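Local atomic coordinates of aldehyde dehydrogenase (Burkholderia vietnamiensis, PDB entry 5KF0), a protein that probably catalyses the oxidation of aldehydes to carboxylic acids with a nicotinamide cofactor and is seen here with NADPH bound. Residues A75-C80 and A175-C180; R83-F88 and T116-S121; E272-V277 and Y306-D311; Y276-L281 and V314-S319. All coordinates share one frame; numbering follows the deposited sequence. Where two conformers were deposited one is given.

Contact 1 (A75-C80 and A175-C180); sequences AVLDHC and ALAAGC
Leu77 and Leu176 meet with no ring or charged plane between them; the one flat group of these segments drawn into the contact is the peptide link into Ala177, whose N lies 4.1 Å from Leu77 CD1. The same methyl touches Ala177 CB, so this branch of the leucine rests against the backbone of helix 164-178. The other branch goes to the neighbouring residue: Leu77 CD2 is 3.9 Å from Leu176 CD1 and nearly as close to Leu176 CB. Both leucines carry CG beside the backbone N (chi1 -69° and -65°), which sends their CD branches into the gap between the helices, where the two side chains cross at a slant. Val76 CG1 adds a looser touch, 4.4 Å from Leu176 CD1.

Helix 164-178 is the connection of a beta-alpha-beta crossover between the parallel strands 155-158 and 182-185, part of the nucleotide-binding sheet of the aldehyde dehydrogenase fold, and helix 70-86 packs against it. Just past the contact the helix stops in a Schellman motif. Cys180 N reaches back to Ala175 O at 2.9 Å, while Gly179 N makes a weak bond to Leu176 O. Gly179 takes a phi of 90°, where a CB would press on the preceding carbonyl O. Leu201 and Leu206 pack on both Val76 and Leu176.

Contact 2 (R83-F88 and T116-S121); sequences RFRERF and TFRVAS
Phe84 points its CB toward Phe117, and the torsion there (chi1 -62°) sets CG beside its own backbone N and sends the ring edge-on across the gap between the helices. Further out, CE2 does the touching. Phe84 CE2 stands 3.7 Å above the plane of the Phe117 ring, over its centre, and is 3.8 Å from Phe117 CD1, with the other five ring carbons at similar range. This is a T-shaped stack: the centroids of Phe84 and Phe117 are 5.1 Å apart and the planes stand at 88°, with Phe84 supplying the edge and Phe117 the face. A C-H of the edge is thereby directed into the pi cloud.

At the margin, beside the second subunit, the guanidinium of Arg85 comes near that of Arg118, but Arg118 has two conformers and the approach is doubtful. The firmer partner of Arg118 is Asp78 of the second subunit, a salt bridge that would offset like charge here. Arg83 NH1 holds Glu86 OE1 at 2.9 Å along the first helix.

The aromatic pair thus joins helix 70-86 to helix 103-123. Val200 of helix 192-202 also packs on Phe84, and Ala169 of helix 164-178 on Phe117.

Contact 3 (E272-V277 and Y306-D311); sequences EQLDYV and YDTLRD
Leu274 and Leu309 carry the apolar part of this contact, their side chains crossing at about a right angle. Leu274 CD2 is 3.9 Å from Leu309 CD1, and that same methyl of Leu309 also receives Val277 CG1 at 4.2 Å, so it is touched from two successive turns of helix 274-286. Leu309 keeps CG anti to its backbone N (chi1 -176°), which carries the branch across to them. The second methyl of Leu274 goes to Thr308: CD1 meets Thr308 CG2 at 3.8 Å. The hydroxyl of that threonine takes no part in the touch.

Polar links between these two segments are absent. Just beyond them Asp275 forms a salt bridge with Lys312, tying the same two helices together at the edge. Within the first turn of helix 274-286, Val277 N is bonded to Gln273 O at 3.0 Å.

Helix 274-286 connects the parallel strands 263-266 and 298-302, and helix 306-319 follows the second of them; Val266 and Val301 of the sheet underlie Leu309. With only apolar carbon contacts between the segments, their fit rests on shape and on burial of apolar surface, without a directional bond to fix the register.

Contact 4 (Y276-L281 and V314-S319); sequences YVVDRL and VAKTRS. With MPD ((4S)-2-methyl-2,4-pentanediol), chain I.
Lys316 gives up more surface here than any other residue, and it does so with both its stem and its tip. The stem lies along Val278, the two side chains sliding past each other in opposite directions: Val278 CG1 is 3.7 Å from Lys316 CB and 4.0 Å from its CG. The lysine chain bends about its CB-CG bond (chi2 72°), just where Val278 touches it, then runs straight to NZ and brings the ammonium alongside Asp279. Asp279 leaves its helix to one side, yet its carboxylate swings round to meet the lysine, with OD1 3.3 Å from Lys316 NZ. This is a salt bridge, but as a hydrogen bond it is weak.

These three residues join helix 274-286 to helix 306-319, neighbours on one side of the sheet, in the beta-alpha-beta unit built on strands 263-266 and 298-302. Val278 is the buried member and also packs on Lys312 and Leu313 of helix 306-319, whereas the two charged residues lie at the margin.

A molecule of 2-methyl-2,4-pentanediol, probably from the crystallisation liquor, sits at the charged end. Its O4 accepts a hydrogen bond from Lys316 NZ at 3.0 Å; its separation from Asp279 OD1 is so short that the detail there is doubtful. On the backbone side of the lysine, Lys316 O takes two donors from a single residue, Ser319 OG at 2.6 Å and Ser319 N at 3.0 Å, the hydroxyl being tilted 17° from the carbonyl plane.

The contacts form two groups; contact 1 lies on the opposite side of the molecule's centre from contacts 3 and 4. Contacts 1 and 2 share helix 70-86 and touch: the Phe117 ring that takes part in contact 2 also packs on Leu77 and Cys80 of contact 1, and Asp78 OD1 probably hydrogen-bonds Ser121 OG. Contacts 3 and 4 are successive parts of one helix pair, 274-286 with 306-319; Leu309 of contact 3 packs on Val278 and Leu281 of contact 4. Contacts 1 and 3 are buried and apolar. Contact 2 combines a buried aromatic pair with an arginine margin beside the second subunit, while contact 4 adds a weak salt bridge between partly exposed residues to the packing of a buried valine on a lysine stem.

Contact 1 (A75-C80 and A175-C180)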
loop_
_atom_site.group_PDB
_atom_site.type_symbol
_atom_site.label_atom_id
_atom_site.label_comp_id
_atom_site.label_asym_id
_atom_site.label_seq_id
_atom_site.Cartn_x
_atom_site.Cartn_y
_atom_site.Cartn_z
ATOM N N ALA A 75 -3.140 23.563 5.764
ATOM C CA ALA A 75 -2.854 24.849 6.391
ATOM C C ALA A 75 -3.831 25.148 7.519
ATOM O O ALA A 75 -3.451 25.740 8.539
ATOM C CB ALA A 75 -2.891 25.964 5.342
ATOM N N VAL A 76 -5.103 24.772 7.342
ATOM C CA VAL A 76 -6.089 24.933 8.410
ATOM C C VAL A 76 -5.671 24.124 9.627
ATOM O O VAL A 76 -5.677 24.621 10.760
ATOM C CB VAL A 76 -7.489 24.526 7.914
ATOM C CG1 VAL A 76 -8.442 24.395 9.086
ATOM C CG2 VAL A 76 -8.018 25.557 6.908
ATOM N N LEU A 77 -5.275 22.869 9.405
ATOM C CA LEU A 77 -4.855 22.018 10.518
ATOM C C LEU A 77 -3.604 22.568 11.197
ATOM O O LEU A 77 -3.495 22.543 12.432
ATOM C CB LEU A 77 -4.626 20.590 10.016
ATOM C CG LEU A 77 -5.945 19.910 9.606
ATOM C CD1 LEU A 77 -5.706 18.733 8.645
ATOM C CD2 LEU A 77 -6.720 19.458 10.839
ATOM N N ASP A 78 -2.658 23.082 10.405
ATOM C CA ASP A 78 -1.440 23.653 10.975
ATOM C C ASP A 78 -1.742 24.889 11.807
ATOM O O ASP A 78 -1.080 25.127 12.825
ATOM C CB ASP A 78 -0.447 24.018 9.874
ATOM C CG ASP A 78 0.107 22.809 9.163
ATOM O OD1 ASP A 78 0.101 21.709 9.761
ATOM O OD2 ASP A 78 0.559 22.964 8.006
ATOM N N HIS A 79 -2.710 25.712 11.370
ATOM C CA HIS A 79 -3.122 26.854 12.180
ATOM C C HIS A 79 -3.627 26.407 13.543
ATOM O O HIS A 79 -3.303 27.022 14.567
ATOM C CB HIS A 79 -4.220 27.654 11.486
ATOM C CG HIS A 79 -4.683 28.834 12.285
ATOM N ND1 HIS A 79 -3.960 30.005 12.368
ATOM C CD2 HIS A 79 -5.785 29.017 13.054
ATOM C CE1 HIS A 79 -4.601 30.862 13.146
ATOM N NE2 HIS A 79 -5.713 30.291 13.567
ATOM N N CYS A 80 -4.439 25.343 13.564
ATOM C CA CYS A 80 -4.919 24.779 14.820
ATOM C C CYS A 80 -3.762 24.332 15.707
ATOM O O CYS A 80 -3.719 24.666 16.895
ATOM C CB CYS A 80 -5.852 23.603 14.547
ATOM S SG CYS A 80 -7.427 24.096 13.791
ATOM N N ALA A 175 -11.920 14.961 9.663
ATOM C CA ALA A 175 -12.946 15.556 8.818
ATOM C C ALA A 175 -12.368 16.697 7.997
ATOM O O ALA A 175 -12.654 16.814 6.799
ATOM C CB ALA A 175 -14.117 16.048 9.673
ATOM N N LEU A 176 -11.545 17.547 8.624
ATOM C CA LEU A 176 -10.914 18.644 7.887
ATOM C C LEU A 176 -9.936 18.115 6.845
ATOM O O LEU A 176 -9.894 18.612 5.707
ATOM C CB LEU A 176 -10.204 19.585 8.864
ATOM C CG LEU A 176 -11.138 20.323 9.830
ATOM C CD1 LEU A 176 -10.343 20.918 10.984
ATOM C CD2 LEU A 176 -11.903 21.414 9.098
ATOM N N ALA A 177 -9.153 17.090 7.212
ATOM C CA ALA A 177 -8.230 16.481 6.260
ATOM C C ALA A 177 -8.977 15.898 5.072
ATOM O O ALA A 177 -8.513 15.998 3.926
ATOM C CB ALA A 177 -7.411 15.384 6.947
ATOM N N ALA A 178 -10.130 15.275 5.329
ATOM C CA ALA A 178 -10.895 14.605 4.281
ATOM C C ALA A 178 -11.754 15.560 3.470
ATOM O O ALA A 178 -12.183 15.195 2.372
ATOM C CB ALA A 178 -11.803 13.530 4.884
ATOM N N GLY A 179 -12.027 16.755 3.985
ATOM C CA GLY A 179 -12.856 17.708 3.277
ATOM C C GLY A 179 -14.337 17.624 3.566
ATOM O O GLY A 179 -15.145 17.992 2.706
ATOM N N CYS A 180 -14.733 17.171 4.783
ATOM C CA CYS A 180 -16.139 17.031 5.172
ATOM C C CYS A 180 -16.573 18.186 6.049
ATOM O O CYS A 180 -15.918 18.451 7.070
ATOM C CB CYS A 180 -16.363 15.744 5.958
ATOM S SG CYS A 180 -16.175 14.234 5.044
#

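Contact 2 (R83-F88 and T116-S121)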
loop_
_atom_site.group_PDB
_atom_site.type_symbol
_atom_site.label_atom_id
_atom_site.label_comp_id
_atom_site.label_asym_id
_atom_site.label_seq_id
_atom_site.Cartn_x
_atom_site.Cartn_y
_atom_site.Cartn_z
ATOM N N ARG A 83 -2.006 27.311 17.227
ATOM C CA ARG A 83 -2.785 28.033 18.226
ATOM C C ARG A 83 -2.995 27.201 19.485
ATOM O O ARG A 83 -3.046 27.760 20.587
ATOM C CB ARG A 83 -4.128 28.478 17.625
ATOM C CG ARG A 83 -3.990 29.508 16.495
ATOM C CD ARG A 83 -3.700 30.933 17.010
ATOM N NE ARG A 83 -4.907 31.512 17.583
ATOM C CZ ARG A 83 -5.006 32.013 18.813
ATOM N NH1 ARG A 83 -3.949 32.052 19.616
ATOM N NH2 ARG A 83 -6.169 32.491 19.233
ATOM N N PHE A 84 -3.112 25.876 19.351
ATOM C CA PHE A 84 -3.230 25.034 20.541
ATOM C C PHE A 84 -1.949 25.094 21.366
ATOM O O PHE A 84 -1.993 25.106 22.603
ATOM C CB PHE A 84 -3.550 23.583 20.161
ATOM C CG PHE A 84 -4.866 23.400 19.444
ATOM C CD1 PHE A 84 -5.895 24.336 19.561
ATOM C CD2 PHE A 84 -5.069 22.279 18.648
ATOM C CE1 PHE A 84 -7.108 24.149 18.882
ATOM C CE2 PHE A 84 -6.263 22.077 17.971
ATOM C CZ PHE A 84 -7.289 23.004 18.094
ATOM N N ARG A 85 -0.797 25.142 20.699
ATOM C CA ARG A 85 0.459 25.335 21.420
ATOM C C ARG A 85 0.490 26.686 22.119
ATOM O O ARG A 85 0.925 26.790 23.275
ATOM C CB ARG A 85 1.639 25.213 20.461
ATOM C CG ARG A 85 1.890 23.801 19.981
ATOM C CD ARG A 85 2.942 23.772 18.892
ATOM N NE ARG A 85 3.342 22.399 18.617
ATOM C CZ ARG A 85 3.929 22.006 17.497
ATOM N NH1 ARG A 85 4.181 22.888 16.542
ATOM N NH2 ARG A 85 4.256 20.732 17.334
ATOM N N GLU A 86 0.030 27.738 21.434
ATOM C CA GLU A 86 -0.008 29.063 22.051
ATOM C C GLU A 86 -0.926 29.091 23.267
ATOM O O GLU A 86 -0.639 29.781 24.254
ATOM C CB GLU A 86 -0.464 30.111 21.036
ATOM C CG GLU A 86 0.581 30.469 19.993
ATOM C CD GLU A 86 0.078 31.488 18.986
ATOM O OE1 GLU A 86 -1.060 31.983 19.144
ATOM O OE2 GLU A 86 0.828 31.792 18.033
ATOM N N ARG A 87 -2.031 28.350 23.216
ATOM C CA ARG A 87 -3.064 28.389 24.242
ATOM C C ARG A 87 -3.030 27.150 25.131
ATOM O O ARG A 87 -4.045 26.769 25.720
ATOM C CB ARG A 87 -4.434 28.562 23.585
ATOM C CG ARG A 87 -4.516 29.861 22.774
ATOM C CD ARG A 87 -5.828 30.004 22.010
ATOM N NE ARG A 87 -6.960 30.209 22.903
ATOM C CZ ARG A 87 -8.167 30.590 22.498
ATOM N NH1 ARG A 87 -8.396 30.818 21.213
ATOM N NH2 ARG A 87 -9.142 30.763 23.383
ATOM N N PHE A 88 -1.844 26.541 25.253
ATOM C CA PHE A 88 -1.699 25.247 25.916
ATOM C C PHE A 88 -2.216 25.288 27.350
ATOM O O PHE A 88 -3.019 24.437 27.760
ATOM C CB PHE A 88 -0.227 24.833 25.876
ATOM C CG PHE A 88 0.037 23.447 26.391
ATOM C CD1 PHE A 88 0.121 22.376 25.516
ATOM C CD2 PHE A 88 0.219 23.219 27.747
ATOM C CE1 PHE A 88 0.368 21.095 25.987
ATOM C CE2 PHE A 88 0.476 21.942 28.223
ATOM C CZ PHE A 88 0.542 20.884 27.350
ATOM N N THR A 116 -2.739 14.755 17.662
ATOM C CA THR A 116 -3.779 14.268 16.759
ATOM C C THR A 116 -3.954 15.197 15.562
ATOM O O THR A 116 -4.044 14.736 14.417
ATOM C CB THR A 116 -5.087 14.099 17.542
ATOM O OG1 THR A 116 -4.887 13.126 18.575
ATOM C CG2 THR A 116 -6.243 13.652 16.638
ATOM N N PHE A 117 -3.985 16.512 15.798
ATOM C CA PHE A 117 -4.057 17.441 14.672
ATOM C C PHE A 117 -2.808 17.389 13.805
ATOM O O PHE A 117 -2.900 17.575 12.582
ATOM C CB PHE A 117 -4.305 18.872 15.171
ATOM C CG PHE A 117 -5.764 19.195 15.327
ATOM C CD1 PHE A 117 -6.497 18.662 16.385
ATOM C CD2 PHE A 117 -6.407 20.024 14.418
ATOM C CE1 PHE A 117 -7.864 18.944 16.516
ATOM C CE2 PHE A 117 -7.769 20.320 14.554
ATOM C CZ PHE A 117 -8.490 19.777 15.604
ATOM N N ARG A 118 -1.636 17.146 14.399
ATOM C CA ARG A 118 -0.429 17.073 13.587
ATOM C C ARG A 118 -0.442 15.845 12.682
ATOM O O ARG A 118 -0.032 15.930 11.517
ATOM C CB ARG A 118 0.817 17.074 14.466
ATOM C CG ARG A 118 2.066 17.036 13.626
ATOM C CD ARG A 118 3.309 17.402 14.380
ATOM N NE ARG A 118 4.384 17.581 13.417
ATOM C CZ ARG A 118 5.643 17.853 13.725
ATOM N NH1 ARG A 118 6.018 17.989 14.997
ATOM N NH2 ARG A 118 6.523 18.000 12.753
ATOM N N VAL A 119 -0.912 14.695 13.188
ATOM C CA VAL A 119 -1.052 13.530 12.308
ATOM C C VAL A 119 -2.006 13.849 11.163
ATOM O O VAL A 119 -1.759 13.487 10.001
ATOM C CB VAL A 119 -1.530 12.288 13.087
ATOM C CG1 VAL A 119 -1.761 11.110 12.140
ATOM C CG2 VAL A 119 -0.548 11.897 14.166
ATOM N N ALA A 120 -3.120 14.516 11.473
ATOM C CA ALA A 120 -4.070 14.879 10.427
ATOM C C ALA A 120 -3.441 15.823 9.406
ATOM O O ALA A 120 -3.707 15.701 8.205
ATOM C CB ALA A 120 -5.320 15.506 11.039
ATOM N N SER A 121 -2.629 16.788 9.862
ATOM C CA SER A 121 -1.946 17.680 8.926
ATOM C C SER A 121 -1.084 16.894 7.942
ATOM O O SER A 121 -1.076 17.189 6.742
ATOM C CB SER A 121 -1.091 18.691 9.697
ATOM O OG SER A 121 -0.183 19.343 8.820
#

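Contact 3 (E272-V277 and Y306-D311)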
loop_
_atom_site.group_PDB
_atom_site.type_symbol
_atom_site.label_atom_id
_atom_site.label_comp_id
_atom_site.label_asym_id
_atom_site.label_seq_id
_atom_site.Cartn_x
_atom_site.Cartn_y
_atom_site.Cartn_z
ATOM N N GLU A 272 11.298 -10.227 37.339
ATOM C CA GLU A 272 12.363 -9.232 37.362
ATOM C C GLU A 272 11.893 -7.821 37.021
ATOM O O GLU A 272 12.642 -6.869 37.253
ATOM C CB GLU A 272 13.488 -9.642 36.409
ATOM C CG GLU A 272 14.208 -10.911 36.836
ATOM C CD GLU A 272 14.927 -10.747 38.159
ATOM O OE1 GLU A 272 15.582 -9.700 38.355
ATOM O OE2 GLU A 272 14.828 -11.659 39.009
ATOM N N GLN A 273 10.703 -7.637 36.457
ATOM C CA GLN A 273 10.247 -6.272 36.211
ATOM C C GLN A 273 8.904 -5.999 36.876
ATOM O O GLN A 273 8.086 -5.227 36.378
ATOM C CB GLN A 273 10.208 -5.948 34.717
ATOM C CG GLN A 273 9.295 -6.783 33.841
ATOM C CD GLN A 273 9.121 -6.143 32.456
ATOM O OE1 GLN A 273 9.951 -5.328 32.039
ATOM N NE2 GLN A 273 8.032 -6.489 31.750
ATOM N N LEU A 274 8.690 -6.591 38.058
ATOM C CA LEU A 274 7.418 -6.396 38.750
ATOM C C LEU A 274 7.176 -4.935 39.113
ATOM O O LEU A 274 6.034 -4.472 39.083
ATOM C CB LEU A 274 7.350 -7.274 40.003
ATOM C CG LEU A 274 6.847 -8.697 39.755
ATOM C CD1 LEU A 274 6.715 -9.451 41.080
ATOM C CD2 LEU A 274 5.526 -8.704 38.982
ATOM N N ASP A 275 8.224 -4.187 39.477
ATOM C CA ASP A 275 8.001 -2.781 39.818
ATOM C C ASP A 275 7.501 -2.000 38.609
ATOM O O ASP A 275 6.619 -1.142 38.737
ATOM C CB ASP A 275 9.274 -2.144 40.377
ATOM C CG ASP A 275 9.591 -2.610 41.792
ATOM O OD1 ASP A 275 8.674 -3.081 42.495
ATOM O OD2 ASP A 275 10.763 -2.500 42.201
ATOM N N TYR A 276 8.047 -2.288 37.422
ATOM C CA TYR A 276 7.548 -1.658 36.204
ATOM C C TYR A 276 6.098 -2.048 35.954
ATOM O O TYR A 276 5.251 -1.196 35.659
ATOM C CB TYR A 276 8.411 -2.059 35.000
ATOM C CG TYR A 276 7.716 -1.814 33.671
ATOM C CD1 TYR A 276 7.192 -2.868 32.927
ATOM C CD2 TYR A 276 7.569 -0.521 33.173
ATOM C CE1 TYR A 276 6.531 -2.631 31.717
ATOM C CE2 TYR A 276 6.928 -0.276 31.970
ATOM C CZ TYR A 276 6.410 -1.340 31.247
ATOM O OH TYR A 276 5.758 -1.086 30.064
ATOM N N VAL A 277 5.802 -3.345 36.066
ATOM C CA VAL A 277 4.445 -3.837 35.830
ATOM C C VAL A 277 3.463 -3.161 36.779
ATOM O O VAL A 277 2.420 -2.644 36.365
ATOM C CB VAL A 277 4.410 -5.369 35.978
ATOM C CG1 VAL A 277 2.968 -5.891 35.914
ATOM C CG2 VAL A 277 5.290 -6.018 34.874
ATOM N N TYR A 306 1.724 -14.025 42.113
ATOM C CA TYR A 306 0.538 -13.330 42.600
ATOM C C TYR A 306 0.787 -12.622 43.931
ATOM O O TYR A 306 0.448 -11.442 44.087
ATOM C CB TYR A 306 -0.620 -14.320 42.720
ATOM C CG TYR A 306 -1.942 -13.689 43.105
ATOM C CD1 TYR A 306 -2.854 -13.287 42.133
ATOM C CD2 TYR A 306 -2.284 -13.506 44.443
ATOM C CE1 TYR A 306 -4.063 -12.723 42.477
ATOM C CE2 TYR A 306 -3.485 -12.934 44.794
ATOM C CZ TYR A 306 -4.372 -12.544 43.810
ATOM O OH TYR A 306 -5.574 -11.976 44.165
ATOM N N ASP A 307 1.357 -13.326 44.913
ATOM C CA ASP A 307 1.490 -12.732 46.244
ATOM C C ASP A 307 2.446 -11.545 46.236
ATOM O O ASP A 307 2.186 -10.528 46.892
ATOM C CB ASP A 307 1.958 -13.774 47.254
ATOM C CG ASP A 307 0.896 -14.796 47.570
ATOM O OD1 ASP A 307 -0.271 -14.591 47.192
ATOM O OD2 ASP A 307 1.233 -15.809 48.216
ATOM N N THR A 308 3.560 -11.652 45.506
ATOM C CA THR A 308 4.505 -10.537 45.476
ATOM C C THR A 308 3.929 -9.345 44.720
ATOM O O THR A 308 4.051 -8.196 45.170
ATOM C CB THR A 308 5.825 -10.982 44.855
ATOM O OG1 THR A 308 6.360 -12.059 45.631
ATOM C CG2 THR A 308 6.815 -9.833 44.858
ATOM N N LEU A 309 3.307 -9.592 43.568
ATOM C CA LEU A 309 2.664 -8.499 42.846
ATOM C C LEU A 309 1.577 -7.857 43.698
ATOM O O LEU A 309 1.454 -6.628 43.734
ATOM C CB LEU A 309 2.086 -8.997 41.521
ATOM C CG LEU A 309 1.471 -7.914 40.632
ATOM C CD1 LEU A 309 1.676 -8.238 39.153
ATOM C CD2 LEU A 309 -0.017 -7.736 40.912
ATOM N N ARG A 310 0.772 -8.674 44.379
ATOM C CA ARG A 310 -0.304 -8.130 45.202
ATOM C C ARG A 310 0.242 -7.168 46.249
ATOM O O ARG A 310 -0.273 -6.055 46.407
ATOM C CB ARG A 310 -1.093 -9.256 45.870
ATOM C CG ARG A 310 -2.200 -8.750 46.795
ATOM C CD ARG A 310 -2.980 -9.901 47.416
ATOM N NE ARG A 310 -2.147 -10.704 48.311
ATOM C CZ ARG A 310 -2.492 -11.897 48.783
ATOM N NH1 ARG A 310 -3.655 -12.437 48.447
ATOM N NH2 ARG A 310 -1.668 -12.550 49.592
ATOM N N ASP A 311 1.291 -7.579 46.971
ATOM C CA ASP A 311 1.879 -6.707 47.987
ATOM C C ASP A 311 2.346 -5.390 47.382
ATOM O O ASP A 311 2.101 -4.312 47.940
ATOM C CB ASP A 311 3.054 -7.403 48.678
ATOM C CG ASP A 311 2.622 -8.559 49.549
ATOM O OD1 ASP A 311 1.410 -8.692 49.820
ATOM O OD2 ASP A 311 3.511 -9.324 49.973
#

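Contact 4 (Y276-L281 and V314-S319)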
loop_
_atom_site.group_PDB
_atom_site.type_symbol
_atom_site.label_atom_id
_atom_site.label_comp_id
_atom_site.label_asym_id
_atom_site.label_seq_id
_atom_site.Cartn_x
_atom_site.Cartn_y
_atom_site.Cartn_z
ATOM N N TYR A 276 8.047 -2.288 37.422
ATOM C CA TYR A 276 7.548 -1.658 36.204
ATOM C C TYR A 276 6.098 -2.048 35.954
ATOM O O TYR A 276 5.251 -1.196 35.659
ATOM C CB TYR A 276 8.411 -2.059 35.000
ATOM C CG TYR A 276 7.716 -1.814 33.671
ATOM C CD1 TYR A 276 7.192 -2.868 32.927
ATOM C CD2 TYR A 276 7.569 -0.521 33.173
ATOM C CE1 TYR A 276 6.531 -2.631 31.717
ATOM C CE2 TYR A 276 6.928 -0.276 31.970
ATOM C CZ TYR A 276 6.410 -1.340 31.247
ATOM O OH TYR A 276 5.758 -1.086 30.064
ATOM N N VAL A 277 5.802 -3.345 36.066
ATOM C CA VAL A 277 4.445 -3.837 35.830
ATOM C C VAL A 277 3.463 -3.161 36.779
ATOM O O VAL A 277 2.420 -2.644 36.365
ATOM C CB VAL A 277 4.410 -5.369 35.978
ATOM C CG1 VAL A 277 2.968 -5.891 35.914
ATOM C CG2 VAL A 277 5.290 -6.018 34.874
ATOM N N VAL A 278 3.797 -3.156 38.071
ATOM C CA VAL A 278 2.930 -2.553 39.080
ATOM C C VAL A 278 2.712 -1.073 38.796
ATOM O O VAL A 278 1.592 -0.565 38.933
ATOM C CB VAL A 278 3.521 -2.798 40.480
ATOM C CG1 VAL A 278 2.903 -1.854 41.515
ATOM C CG2 VAL A 278 3.314 -4.255 40.871
ATOM N N ASP A 279 3.762 -0.360 38.370
ATOM C CA ASP A 279 3.601 1.058 38.055
ATOM C C ASP A 279 2.623 1.258 36.903
ATOM O O ASP A 279 1.764 2.146 36.958
ATOM C CB ASP A 279 4.957 1.685 37.737
ATOM C CG ASP A 279 4.864 3.185 37.519
ATOM O OD1 ASP A 279 4.579 3.912 38.494
ATOM O OD2 ASP A 279 5.071 3.632 36.375
ATOM N N ARG A 280 2.707 0.413 35.868
ATOM C CA ARG A 280 1.812 0.567 34.722
ATOM C C ARG A 280 0.393 0.111 35.051
ATOM O O ARG A 280 -0.580 0.694 34.555
ATOM C CB ARG A 280 2.368 -0.200 33.519
ATOM C CG ARG A 280 3.730 0.332 33.037
ATOM C CD ARG A 280 3.624 1.816 32.748
ATOM N NE ARG A 280 2.865 2.061 31.525
ATOM C CZ ARG A 280 2.377 3.241 31.159
ATOM N NH1 ARG A 280 2.540 4.307 31.942
ATOM N NH2 ARG A 280 1.719 3.351 30.008
ATOM N N LEU A 281 0.250 -0.926 35.887
ATOM C CA LEU A 281 -1.086 -1.330 36.332
ATOM C C LEU A 281 -1.766 -0.209 37.111
ATOM O O LEU A 281 -2.947 0.086 36.892
ATOM C CB LEU A 281 -1.001 -2.595 37.192
ATOM C CG LEU A 281 -0.589 -3.889 36.486
ATOM C CD1 LEU A 281 -0.277 -4.978 37.511
ATOM C CD2 LEU A 281 -1.713 -4.343 35.541
ATOM N N VAL A 314 -0.752 -3.288 46.178
ATOM C CA VAL A 314 -1.442 -2.695 47.322
ATOM C C VAL A 314 -0.680 -1.469 47.813
ATOM O O VAL A 314 -1.263 -0.399 48.044
ATOM C CB VAL A 314 -1.629 -3.742 48.437
ATOM C CG1 VAL A 314 -1.968 -3.081 49.772
ATOM C CG2 VAL A 314 -2.713 -4.738 48.040
ATOM N N ALA A 315 0.645 -1.587 47.933
ATOM C CA ALA A 315 1.438 -0.452 48.400
ATOM C C ALA A 315 1.387 0.700 47.405
ATOM O O ALA A 315 1.247 1.867 47.797
ATOM C CB ALA A 315 2.883 -0.885 48.638
ATOM N N LYS A 316 1.507 0.394 46.110
ATOM C CA LYS A 316 1.450 1.441 45.097
ATOM C C LYS A 316 0.090 2.126 45.101
ATOM O O LYS A 316 0.010 3.361 45.072
ATOM C CB LYS A 316 1.768 0.849 43.720
ATOM C CG LYS A 316 1.767 1.863 42.580
ATOM C CD LYS A 316 2.979 2.773 42.671
ATOM C CE LYS A 316 2.992 3.810 41.565
ATOM N NZ LYS A 316 4.226 4.640 41.652
ATOM N N THR A 317 -0.989 1.339 45.179
ATOM C CA THR A 317 -2.339 1.904 45.160
ATOM C C THR A 317 -2.567 2.817 46.358
ATOM O O THR A 317 -3.151 3.900 46.227
ATOM C CB THR A 317 -3.375 0.777 45.137
ATOM O OG1 THR A 317 -3.206 -0.001 43.947
ATOM C CG2 THR A 317 -4.807 1.328 45.172
ATOM N N ARG A 318 -2.106 2.399 47.533
ATOM C CA ARG A 318 -2.249 3.231 48.723
ATOM C C ARG A 318 -1.456 4.526 48.608
ATOM O O ARG A 318 -1.801 5.525 49.255
ATOM C CB ARG A 318 -1.814 2.444 49.959
ATOM C CG ARG A 318 -2.800 1.367 50.350
ATOM C CD ARG A 318 -2.293 0.526 51.507
ATOM N NE ARG A 318 -3.363 -0.309 52.040
ATOM C CZ ARG A 318 -3.166 -1.393 52.782
ATOM N NH1 ARG A 318 -1.929 -1.790 53.079
ATOM N NH2 ARG A 318 -4.209 -2.087 53.219
ATOM N N SER A 319 -0.398 4.538 47.794
ATOM C CA SER A 319 0.453 5.717 47.697
ATOM C C SER A 319 -0.130 6.814 46.817
ATOM O O SER A 319 0.381 7.942 46.843
ATOM C CB SER A 319 1.837 5.334 47.168
ATOM O OG SER A 319 1.800 5.068 45.774
HETATM C C1 MPD I . 2.412 9.160 38.000
HETATM C C2 MPD I . 2.445 8.761 39.471
HETATM O O2 MPD I . 1.746 9.780 40.231
HETATM C CM MPD I . 3.879 8.699 39.986
HETATM C C3 MPD I . 1.722 7.435 39.683
HETATM C C4 MPD I . 2.126 6.377 38.661
HETATM O O4 MPD I . 3.373 5.824 39.010
HETATM C C5 MPD I . 1.086 5.268 38.619
#